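Local coordinates for protein lantibiotic dehydratase (Microbispora corallina, PDB 5EHK) that dehydrates a lantibiotic precursor peptide in a tRNA-dependent step of NAI-107 biosynthesis, probably by glutamylating serine and threonine side chains and then eliminating glutamate, at residues Q197-T201 against S594-D599; L202-G206 against D430-G434; T228-R232 against A277-L281. All coordinates share one frame; numbering follows the deposited sequence.

Contact 1. Residues Q197-T201 against S594-D599; sequences QAHQT and SVGLPD
The His199 ring receives the CA of Gly596 in an off-centre CH-pi contact, 4.1 Å from CA to the ring centroid, while at the edge and in the ring plane its ND1 accepts the backbone N-H of Thr201 (N to ND1, 3.1 Å). That bond within the turn helps to fix the rotation of the imidazole. Two glutamine amides then clamp the chain that follows strand 591-595. Gln200 bends at chi2 (95°), which lays its amide along the turn: OE1 takes the N-H of Gly596 (2.9 Å from N), and NE2 donates a hydrogen bond to Leu597 O at 3.0 Å, with that oxygen close to the amide plane. Gln197 acts in a similar way on Asp599, its OE1 accepting from the backbone N at 2.9 Å and its NE2 donating to the side-chain OD1 at 3.2 Å. The amide and carboxylate planes stand 77° apart, and the amide nitrogen meets OD1 from above the carboxylate plane, while OD1 itself lies in the amide plane of Gln197. A water links Gln200 NE2 to the same OD1. Both amides thus use their oxygen and their nitrogen on one turn, satisfying two backbone N-H groups and one carbonyl. Beside them Thr201 CG2 touches Val595 CG1. The contact joins the end of strand 195-198, central in a three-stranded antiparallel sheet, to the end of strand 591-595 in a separate mixed sheet; Ile282 of strand 281-283 and Leu211 of strand 208-212 pack nearby, and helix 647-656 lies against Thr201 and Val595.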
loop_
_atom_site.group_PDB
_atom_site.type_symbol
_atom_site.label_atom_id
_atom_site.label_comp_id
_atom_site.label_asym_id
_atom_site.label_seq_id
_atom_site.Cartn_x
_atom_site.Cartn_y
_atom_site.Cartn_z
ATOM N N GLN A 197 0.209 -34.309 -28.789
ATOM C CA GLN A 197 0.077 -34.427 -27.338
ATOM C C GLN A 197 -0.801 -33.341 -26.768
ATOM O O GLN A 197 -0.977 -32.284 -27.389
ATOM C CB GLN A 197 1.424 -34.391 -26.637
ATOM C CG GLN A 197 2.007 -33.008 -26.443
ATOM C CD GLN A 197 3.445 -33.069 -25.961
ATOM O OE1 GLN A 197 4.382 -33.001 -26.749
ATOM N NE2 GLN A 197 3.625 -33.202 -24.661
ATOM N N ALA A 198 -1.368 -33.598 -25.588
ATOM C CA ALA A 198 -2.211 -32.595 -24.942
ATOM C C ALA A 198 -1.371 -31.416 -24.487
ATOM O O ALA A 198 -0.288 -31.587 -23.932
ATOM C CB ALA A 198 -2.961 -33.182 -23.781
ATOM N N HIS A 199 -1.856 -30.216 -24.768
ATOM C CA HIS A 199 -1.242 -28.989 -24.286
ATOM C C HIS A 199 -1.090 -29.134 -22.773
ATOM O O HIS A 199 -2.002 -29.604 -22.098
ATOM C CB HIS A 199 -2.156 -27.809 -24.608
ATOM C CG HIS A 199 -1.512 -26.469 -24.421
ATOM N ND1 HIS A 199 -1.109 -25.995 -23.189
ATOM C CD2 HIS A 199 -1.248 -25.482 -25.305
ATOM C CE1 HIS A 199 -0.595 -24.787 -23.331
ATOM N NE2 HIS A 199 -0.672 -24.451 -24.605
ATOM N N GLN A 200 0.061 -28.768 -22.233
ATOM C CA GLN A 200 0.344 -29.119 -20.850
ATOM C C GLN A 200 -0.419 -28.246 -19.833
ATOM O O GLN A 200 -0.508 -28.575 -18.654
ATOM C CB GLN A 200 1.857 -29.140 -20.598
ATOM C CG GLN A 200 2.616 -30.177 -21.425
ATOM C CD GLN A 200 3.211 -29.611 -22.737
ATOM O OE1 GLN A 200 2.913 -28.487 -23.152
ATOM N NE2 GLN A 200 4.072 -30.396 -23.376
ATOM N N THR A 201 -1.034 -27.166 -20.286
ATOM C CA THR A 201 -1.672 -26.282 -19.325
ATOM C C THR A 201 -3.192 -26.242 -19.417
ATOM O O THR A 201 -3.821 -25.312 -18.891
ATOM C CB THR A 201 -1.146 -24.857 -19.415
ATOM O OG1 THR A 201 -1.539 -24.313 -20.666
ATOM C CG2 THR A 201 0.357 -24.835 -19.310
ATOM N N SER A 594 8.480 -29.055 -20.804
ATOM C CA SER A 594 7.890 -28.343 -21.922
ATOM C C SER A 594 6.598 -27.745 -21.439
ATOM O O SER A 594 5.785 -28.449 -20.830
ATOM C CB SER A 594 7.607 -29.304 -23.068
ATOM O OG SER A 594 8.732 -30.113 -23.341
ATOM N N VAL A 595 6.417 -26.452 -21.693
ATOM C CA VAL A 595 5.164 -25.766 -21.398
ATOM C C VAL A 595 4.623 -25.069 -22.632
ATOM O O VAL A 595 5.154 -24.045 -23.051
ATOM C CB VAL A 595 5.354 -24.715 -20.328
ATOM C CG1 VAL A 595 4.022 -24.141 -19.945
ATOM C CG2 VAL A 595 6.058 -25.312 -19.139
ATOM N N GLY A 596 3.592 -25.636 -23.245
ATOM C CA GLY A 596 3.014 -25.028 -24.433
ATOM C C GLY A 596 3.775 -25.345 -25.711
ATOM O O GLY A 596 3.562 -24.686 -26.725
ATOM N N LEU A 597 4.665 -26.341 -25.642
ATOM C CA LEU A 597 5.495 -26.811 -26.751
ATOM C C LEU A 597 5.546 -28.331 -26.688
ATOM O O LEU A 597 5.333 -28.887 -25.625
ATOM C CB LEU A 597 6.926 -26.291 -26.626
ATOM C CG LEU A 597 7.169 -24.801 -26.695
ATOM C CD1 LEU A 597 8.566 -24.528 -26.218
ATOM C CD2 LEU A 597 6.976 -24.342 -28.115
ATOM N N PRO A 598 5.831 -29.011 -27.818
ATOM C CA PRO A 598 5.919 -30.479 -27.804
ATOM C C PRO A 598 7.139 -30.934 -27.053
ATOM O O PRO A 598 8.015 -30.112 -26.822
ATOM C CB PRO A 598 6.108 -30.829 -29.275
ATOM C CG PRO A 598 6.775 -29.621 -29.843
ATOM C CD PRO A 598 6.149 -28.464 -29.149
ATOM N N ASP A 599 7.221 -32.204 -26.686
ATOM C CA ASP A 599 8.428 -32.669 -26.031
ATOM C C ASP A 599 9.563 -32.528 -27.032
ATOM O O ASP A 599 9.330 -32.483 -28.236
ATOM C CB ASP A 599 8.302 -34.136 -25.610
ATOM C CG ASP A 599 7.336 -34.335 -24.477
ATOM O OD1 ASP A 599 6.725 -33.330 -24.057
ATOM O OD2 ASP A 599 7.165 -35.502 -24.035
HETATM O O HOH W 1 5.349 -32.244 -21.891
#

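Contact 2. Residues L202-G206 against D430-G434; sequences LTVRG and DDTRG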
loop_
_atom_site.group_PDB
_atom_site.type_symbol
_atom_site.label_atom_id
_atom_site.label_comp_id
_atom_site.label_asym_id
_atom_site.label_seq_id
_atom_site.Cartn_x
_atom_site.Cartn_y
_atom_site.Cartn_z
ATOM N N LEU A 202 -3.782 -27.228 -20.087
ATOM C CA LEU A 202 -5.236 -27.350 -20.101
ATOM C C LEU A 202 -5.736 -27.504 -18.686
ATOM O O LEU A 202 -5.165 -28.233 -17.890
ATOM C CB LEU A 202 -5.669 -28.573 -20.916
ATOM C CG LEU A 202 -5.347 -28.457 -22.399
ATOM C CD1 LEU A 202 -5.765 -29.696 -23.177
ATOM C CD2 LEU A 202 -5.998 -27.193 -22.956
ATOM N N THR A 203 -6.824 -26.831 -18.373
ATOM C CA THR A 203 -7.427 -26.990 -17.062
ATOM C C THR A 203 -8.909 -27.281 -17.283
ATOM O O THR A 203 -9.548 -26.678 -18.168
ATOM C CB THR A 203 -7.172 -25.767 -16.120
ATOM O OG1 THR A 203 -8.413 -25.310 -15.559
ATOM C CG2 THR A 203 -6.458 -24.607 -16.858
ATOM N N VAL A 204 -9.416 -28.252 -16.520
ATOM C CA VAL A 204 -10.806 -28.718 -16.583
ATOM C C VAL A 204 -11.769 -27.913 -15.716
ATOM O O VAL A 204 -11.631 -27.880 -14.499
ATOM C CB VAL A 204 -10.889 -30.163 -16.095
ATOM C CG1 VAL A 204 -12.331 -30.626 -16.021
ATOM C CG2 VAL A 204 -10.087 -31.050 -16.992
ATOM N N ARG A 205 -12.768 -27.287 -16.321
ATOM C CA ARG A 205 -13.761 -26.560 -15.533
ATOM C C ARG A 205 -15.163 -27.049 -15.849
ATOM O O ARG A 205 -15.708 -26.753 -16.914
ATOM C CB ARG A 205 -13.662 -25.065 -15.775
ATOM C CG ARG A 205 -12.460 -24.456 -15.123
ATOM C CD ARG A 205 -12.337 -22.973 -15.400
ATOM N NE ARG A 205 -11.344 -22.428 -14.500
ATOM C CZ ARG A 205 -10.138 -22.026 -14.888
ATOM N NH1 ARG A 205 -9.796 -22.072 -16.172
ATOM N NH2 ARG A 205 -9.277 -21.550 -13.993
ATOM N N GLY A 206 -15.731 -27.811 -14.920
ATOM C CA GLY A 206 -17.067 -28.353 -15.083
ATOM C C GLY A 206 -17.070 -29.366 -16.205
ATOM O O GLY A 206 -16.359 -30.362 -16.137
ATOM N N ASP A 430 -4.422 -22.170 -10.389
ATOM C CA ASP A 430 -5.826 -21.984 -10.729
ATOM C C ASP A 430 -6.560 -20.995 -9.806
ATOM O O ASP A 430 -6.504 -21.113 -8.586
ATOM C CB ASP A 430 -6.537 -23.328 -10.701
ATOM C CG ASP A 430 -7.947 -23.236 -11.196
ATOM O OD1 ASP A 430 -8.122 -23.110 -12.425
ATOM O OD2 ASP A 430 -8.880 -23.286 -10.371
ATOM N N ASP A 431 -7.233 -20.022 -10.411
ATOM C CA ASP A 431 -8.012 -19.011 -9.696
ATOM C C ASP A 431 -9.062 -19.610 -8.775
ATOM O O ASP A 431 -9.285 -19.117 -7.677
ATOM C CB ASP A 431 -8.722 -18.127 -10.700
ATOM C CG ASP A 431 -7.836 -17.048 -11.237
ATOM O OD1 ASP A 431 -7.168 -16.369 -10.418
ATOM O OD2 ASP A 431 -7.804 -16.877 -12.474
ATOM N N THR A 432 -9.704 -20.674 -9.234
ATOM C CA THR A 432 -10.803 -21.266 -8.512
ATOM C C THR A 432 -10.372 -22.265 -7.454
ATOM O O THR A 432 -10.903 -22.259 -6.332
ATOM C CB THR A 432 -11.787 -21.933 -9.458
ATOM O OG1 THR A 432 -12.125 -21.027 -10.523
ATOM C CG2 THR A 432 -13.013 -22.314 -8.708
ATOM N N ARG A 433 -9.457 -23.159 -7.814
ATOM C CA ARG A 433 -9.069 -24.238 -6.912
ATOM C C ARG A 433 -7.887 -23.896 -6.025
ATOM O O ARG A 433 -7.681 -24.521 -4.969
ATOM C CB ARG A 433 -8.778 -25.510 -7.685
ATOM C CG ARG A 433 -9.836 -25.873 -8.680
ATOM C CD ARG A 433 -9.451 -27.126 -9.401
ATOM N NE ARG A 433 -10.346 -28.231 -9.130
ATOM C CZ ARG A 433 -11.084 -28.814 -10.079
ATOM N NH1 ARG A 433 -11.037 -28.378 -11.353
ATOM N NH2 ARG A 433 -11.876 -29.834 -9.745
ATOM N N GLY A 434 -7.100 -22.912 -6.456
ATOM C CA GLY A 434 -5.897 -22.550 -5.735
ATOM C C GLY A 434 -5.785 -21.104 -5.293
ATOM O O GLY A 434 -6.773 -20.449 -4.941
#
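Asp430 divides its carboxylate between Arg205 and its own loop: OD2 accepts from two backbone N-H groups, one of them weakly, and OD1 forms a salt bridge with the guanidinium across the contact. Arg433 N reaches OD2 at 2.6 Å on the anti lone pair, closing an Asx motif, and Thr432 N adds the weak bond to the same oxygen at 3.0 Å. With CG anti to the backbone N (chi1 -173°), the carboxylate is held over the turn and OD1 is left facing strand 203-205. Arg205 comes from the opposite direction on a chain extended from CG to NE, and its NH2 lies 2.5 Å from Asp430 OD1; the two flat groups are turned 27° from each other. Thr203 OG1 sits over one face of that guanidinium, 3.6 Å above its plane and offset toward the rim. Further along, Arg433 bends at chi3 and brings NH1 within 3.2 Å of Val204 O, which lies at the edge of the guanidinium and in its plane. The second subunit borders this patch: its Arg829 makes a salt bridge with Asp431 and comes close to Arg205, on which its Asn830 packs. The Arg205-Asp430 salt bridge thus joins a strand to a loop at the dimer interface, where the carboxylates of Asp430 and Asp431 would be expected to offset the like charges of Arg205 and Arg829 of the second subunit.

Contact 3. Residues T228-R232 against A277-L281; sequences TVSAR and AQELL
Val229 and Ala231 turn their side chains from the same face of strand 228-232 toward Gln278 and Leu280, and the four make a small, mostly apolar patch. Val229 stands at about a right angle to the chain of Gln278. Its CG1, placed anti to the backbone N (chi1 159°), is the branch that meets both side chains: it touches the amide oxygen OE1 of Gln278 at 3.9 Å and the methyl CD2 of Leu280 at the same distance. The other branch, CG2, rests instead on the backbone carbonyl of Gln278, 3.8 Å from its O. Two residues along the strand, Ala231 presents its CB to the second methyl of Leu280, CD1, at 3.8 Å. Leu280 thereby forks across the strand, giving one methyl to each of the two residues. Gln278, extended beyond CG, reaches across so that its OE1 comes up to both Val229 CG1 and, at 4.0 Å, Ala231 CB, and its amide end flanks the methyl groups. All of this is van der Waals packing. Ser230, between the two contact residues, points away from the helix end, and on that other face its OG is hydrogen-bonded to both Arg208 and Asp833 of the second subunit. Ile209 of strand 208-212 and Leu202 widen the apolar patch around Leu280. On the other side of the contact, Glu279 is the first residue after the helix to leave helical backbone angles, and its positive phi (67°) turns the chain toward strand 281-283. This is plain packing of a helix end and the turn after it on the face of a three-stranded antiparallel sheet, at its edge strand 228-232.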
loop_
_atom_site.group_PDB
_atom_site.type_symbol
_atom_site.label_atom_id
_atom_site.label_comp_id
_atom_site.label_asym_id
_atom_site.label_seq_id
_atom_site.Cartn_x
_atom_site.Cartn_y
_atom_site.Cartn_z
ATOM N N THR A 228 -8.550 -16.542 -25.077
ATOM C CA THR A 228 -8.882 -17.728 -24.288
ATOM C C THR A 228 -9.700 -18.725 -25.114
ATOM O O THR A 228 -10.493 -18.334 -25.974
ATOM C CB THR A 228 -9.609 -17.366 -22.969
ATOM O OG1 THR A 228 -10.253 -18.532 -22.448
ATOM C CG2 THR A 228 -10.670 -16.312 -23.206
ATOM N N VAL A 229 -9.467 -20.014 -24.884
ATOM C CA VAL A 229 -10.192 -21.057 -25.599
ATOM C C VAL A 229 -11.029 -21.904 -24.645
ATOM O O VAL A 229 -10.494 -22.486 -23.701
ATOM C CB VAL A 229 -9.232 -21.957 -26.383
ATOM C CG1 VAL A 229 -9.884 -23.312 -26.689
ATOM C CG2 VAL A 229 -8.793 -21.256 -27.659
ATOM N N SER A 230 -12.335 -21.979 -24.896
ATOM C CA SER A 230 -13.242 -22.769 -24.056
ATOM C C SER A 230 -13.985 -23.794 -24.882
ATOM O O SER A 230 -14.928 -23.442 -25.588
ATOM C CB SER A 230 -14.267 -21.862 -23.374
ATOM O OG SER A 230 -15.062 -22.585 -22.448
ATOM N N ALA A 231 -13.567 -25.054 -24.803
ATOM C CA ALA A 231 -14.223 -26.122 -25.556
ATOM C C ALA A 231 -15.080 -26.989 -24.632
ATOM O O ALA A 231 -14.736 -27.160 -23.468
ATOM C CB ALA A 231 -13.184 -26.974 -26.252
ATOM N N ARG A 232 -16.191 -27.528 -25.129
ATOM C CA ARG A 232 -16.957 -28.487 -24.336
ATOM C C ARG A 232 -16.207 -29.820 -24.244
ATOM O O ARG A 232 -15.704 -30.337 -25.244
ATOM C CB ARG A 232 -18.354 -28.719 -24.910
ATOM C CG ARG A 232 -19.182 -29.725 -24.100
ATOM C CD ARG A 232 -20.549 -30.012 -24.710
ATOM N NE ARG A 232 -21.327 -28.788 -24.939
ATOM C CZ ARG A 232 -22.183 -28.244 -24.067
ATOM N NH1 ARG A 232 -22.391 -28.809 -22.879
ATOM N NH2 ARG A 232 -22.840 -27.131 -24.389
ATOM N N ALA A 277 -5.970 -27.219 -34.011
ATOM C CA ALA A 277 -6.189 -25.851 -34.447
ATOM C C ALA A 277 -6.544 -24.914 -33.290
ATOM O O ALA A 277 -6.302 -23.711 -33.370
ATOM C CB ALA A 277 -7.268 -25.802 -35.504
ATOM N N GLN A 278 -7.164 -25.451 -32.242
ATOM C CA GLN A 278 -7.533 -24.628 -31.100
ATOM C C GLN A 278 -6.416 -24.631 -30.090
ATOM O O GLN A 278 -6.501 -23.979 -29.047
ATOM C CB GLN A 278 -8.772 -25.171 -30.396
ATOM C CG GLN A 278 -10.022 -25.326 -31.230
ATOM C CD GLN A 278 -11.169 -25.895 -30.398
ATOM O OE1 GLN A 278 -11.758 -25.189 -29.578
ATOM N NE2 GLN A 278 -11.458 -27.187 -30.576
ATOM N N GLU A 279 -5.371 -25.374 -30.416
ATOM C CA GLU A 279 -4.241 -25.555 -29.526
ATOM C C GLU A 279 -4.594 -26.343 -28.274
ATOM O O GLU A 279 -3.958 -26.173 -27.249
ATOM C CB GLU A 279 -3.596 -24.217 -29.174
ATOM C CG GLU A 279 -2.575 -23.791 -30.198
ATOM C CD GLU A 279 -1.896 -22.504 -29.835
ATOM O OE1 GLU A 279 -2.534 -21.685 -29.145
ATOM O OE2 GLU A 279 -0.733 -22.310 -30.249
ATOM N N LEU A 280 -5.628 -27.178 -28.354
ATOM C CA LEU A 280 -5.894 -28.159 -27.311
ATOM C C LEU A 280 -4.893 -29.297 -27.509
ATOM O O LEU A 280 -4.591 -30.048 -26.583
ATOM C CB LEU A 280 -7.316 -28.709 -27.421
ATOM C CG LEU A 280 -8.493 -27.764 -27.169
ATOM C CD1 LEU A 280 -9.738 -28.549 -26.840
ATOM C CD2 LEU A 280 -8.173 -26.806 -26.064
ATOM N N LEU A 281 -4.403 -29.437 -28.737
ATOM C CA LEU A 281 -3.318 -30.365 -29.028
ATOM C C LEU A 281 -2.136 -29.620 -29.612
ATOM O O LEU A 281 -2.282 -28.509 -30.116
ATOM C CB LEU A 281 -3.748 -31.478 -29.973
ATOM C CG LEU A 281 -4.659 -32.551 -29.399
ATOM C CD1 LEU A 281 -5.276 -33.361 -30.531
ATOM C CD2 LEU A 281 -3.864 -33.441 -28.470
#

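Overall arrangement
All three contacts are partly buried and lie on one side of the chain's centre, with contacts 2 and 3 nested inside the loop closed by contact 1. Contacts 1 and 2 use consecutive pieces of chain, their centres about 17 Å apart. Contact 3 adjoins contact 1 through a probable hydrogen bond from His199 N to Leu280 O, and contact 2 where Leu202 packs on Leu280. Contacts 2 and 3 take the two outermost strands of one three-stranded sheet. Chemistry follows place: in contact 1 glutamine amides at the end of one sheet's strand bond the turn after another's, charged groups meet near the second subunit in contact 2, and methyl packing within the chain makes contact 3.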